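Long-range contact in Non-structural maintenance of chromosomes element 1 homolog (Xenopus laevis, PDB 7DG2), which probably acts as a RING-type E3 ubiquitin ligase, working with a MAGE-family partner within the SMC5-SMC6 complex of DNA repair: residues Val68-Gly73 with Leu204-Cys208. Sequence-based numbering, arbitrary orientation.
Sequences VGEEDG and LHLQC. With ZN (zinc ion), chain G.
At the edge of the His205 imidazole, close to the ring plane, lies the carboxylate of Glu70: OE2 of Glu70 is 3.6 Å from NE2 and equally far from CD2 of His205. This position of OE2 makes the approach edge-on, and with the carboxylate and ring planes 67° apart the groups do not stack. With CG anti to its carbonyl carbon (chi1 -68°) and the chain extended beyond it, Glu70 brings its carboxylate to the imidazole. NE2 gives its hydrogen bond to the carbonyl O of Val190, while OE1 and OE2 of Glu70 accept the backbone N-H groups of Gln193 and Ile192; the 190-193 backbone thus binds both groups, while zinc also holds the imidazole. The other ring nitrogen, ND1 of His205, binds zinc at 2.1 Å, and SG of Cys208 is 2.4 Å from the same ion, with Cys184 and Cys187 completing the site of three cysteines and one histidine. His205 also occupies the N-cap position of the helix that carries Cys208.

Farther along, the Gln207 amide, on a chain bent at chi2 (98°), reaches the turn 69-73, its CD 3.8 Å from CA of Gly73. The orientation of the amide is uncertain, so no particular bond is claimed for its O or N. The turn itself is closed by a bond from N of Gly73 to O of Gly69, 2.9 Å long.

The contact thus places the turn joining strands 62-68 and 75-81 of the Nse1 family region against the start of helix 206-212 in the RING-like domain, beside its zinc site.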
loop_
_atom_site.group_PDB
_atom_site.type_symbol
_atom_site.label_atom_id
_atom_site.label_comp_id
_atom_site.label_asym_id
_atom_site.label_seq_id
_atom_site.Cartn_x
_atom_site.Cartn_y
_atom_site.Cartn_z
ATOM N N VAL A 68 11.250 9.077 -16.164
ATOM C CA VAL A 68 10.817 8.662 -17.496
ATOM C C VAL A 68 10.947 7.147 -17.607
ATOM O O VAL A 68 11.969 6.575 -17.217
ATOM C CB VAL A 68 11.639 9.357 -18.597
ATOM C CG1 VAL A 68 11.255 8.815 -19.968
ATOM C CG2 VAL A 68 11.437 10.857 -18.542
ATOM N N GLY A 69 9.915 6.501 -18.151
ATOM C CA GLY A 69 9.971 5.061 -18.353
ATOM C C GLY A 69 10.963 4.710 -19.454
ATOM O O GLY A 69 10.935 5.297 -20.543
ATOM N N GLU A 70 11.859 3.758 -19.166
ATOM C CA GLU A 70 12.863 3.366 -20.153
ATOM C C GLU A 70 12.220 2.811 -21.415
ATOM O O GLU A 70 12.703 3.058 -22.526
ATOM C CB GLU A 70 13.817 2.335 -19.551
ATOM C CG GLU A 70 14.681 2.907 -18.468
ATOM C CD GLU A 70 15.816 1.987 -18.089
ATOM O OE1 GLU A 70 15.707 0.776 -18.363
ATOM O OE2 GLU A 70 16.797 2.486 -17.507
ATOM N N GLU A 71 11.144 2.046 -21.265
ATOM C CA GLU A 71 10.498 1.452 -22.429
ATOM C C GLU A 71 9.603 2.458 -23.142
ATOM O O GLU A 71 9.766 2.715 -24.341
ATOM C CB GLU A 71 9.689 0.222 -22.013
ATOM C CG GLU A 71 10.506 -0.850 -21.319
ATOM C CD GLU A 71 9.868 -2.219 -21.433
ATOM O OE1 GLU A 71 10.485 -3.207 -20.985
ATOM O OE2 GLU A 71 8.751 -2.305 -21.984
ATOM N N ASP A 72 8.658 3.046 -22.415
ATOM C CA ASP A 72 7.575 3.773 -23.055
ATOM C C ASP A 72 7.830 5.268 -23.194
ATOM O O ASP A 72 7.039 5.947 -23.852
ATOM C CB ASP A 72 6.259 3.534 -22.295
ATOM C CG ASP A 72 6.365 3.831 -20.804
ATOM O OD1 ASP A 72 7.229 4.637 -20.400
ATOM O OD2 ASP A 72 5.575 3.242 -20.039
ATOM N N GLY A 73 8.898 5.798 -22.602
ATOM C CA GLY A 73 9.168 7.219 -22.692
ATOM C C GLY A 73 8.175 8.110 -21.978
ATOM O O GLY A 73 8.258 9.335 -22.110
ATOM N N LEU A 204 23.869 3.589 -23.675
ATOM C CA LEU A 204 22.942 4.700 -23.840
ATOM C C LEU A 204 21.528 4.194 -23.591
ATOM O O LEU A 204 21.191 3.086 -24.011
ATOM C CB LEU A 204 23.018 5.311 -25.246
ATOM C CG LEU A 204 24.246 6.151 -25.594
ATOM C CD1 LEU A 204 23.985 6.952 -26.870
ATOM C CD2 LEU A 204 24.587 7.066 -24.440
ATOM N N HIS A 205 20.705 4.995 -22.914
ATOM C CA HIS A 205 19.273 4.713 -22.900
ATOM C C HIS A 205 18.750 4.658 -24.328
ATOM O O HIS A 205 19.251 5.351 -25.217
ATOM C CB HIS A 205 18.493 5.787 -22.142
ATOM C CG HIS A 205 18.677 5.760 -20.659
ATOM N ND1 HIS A 205 19.307 6.778 -19.974
ATOM C CD2 HIS A 205 18.288 4.858 -19.725
ATOM C CE1 HIS A 205 19.308 6.498 -18.681
ATOM N NE2 HIS A 205 18.698 5.338 -18.505
ATOM N N LEU A 206 17.720 3.837 -24.544
ATOM C CA LEU A 206 17.147 3.737 -25.884
ATOM C C LEU A 206 16.608 5.080 -26.353
ATOM O O LEU A 206 16.796 5.459 -27.516
ATOM C CB LEU A 206 16.056 2.665 -25.921
ATOM C CG LEU A 206 16.505 1.351 -26.567
ATOM C CD1 LEU A 206 17.504 0.621 -25.672
ATOM C CD2 LEU A 206 15.317 0.452 -26.908
ATOM N N GLN A 207 15.950 5.825 -25.459
ATOM C CA GLN A 207 15.488 7.161 -25.823
ATOM C C GLN A 207 16.652 8.114 -26.048
ATOM O O GLN A 207 16.575 8.995 -26.912
ATOM C CB GLN A 207 14.555 7.720 -24.748
ATOM C CG GLN A 207 13.074 7.616 -25.088
ATOM C CD GLN A 207 12.409 6.417 -24.437
ATOM O OE1 GLN A 207 12.548 6.194 -23.226
ATOM N NE2 GLN A 207 11.684 5.634 -25.236
ATOM N N CYS A 208 17.736 7.959 -25.288
ATOM C CA CYS A 208 18.873 8.851 -25.470
ATOM C C CYS A 208 19.635 8.537 -26.750
ATOM O O CYS A 208 20.198 9.446 -27.369
ATOM C CB CYS A 208 19.792 8.779 -24.253
ATOM S SG CYS A 208 19.020 9.390 -22.739
HETATM ZN ZN ZN G . 20.205 8.467 -20.915
#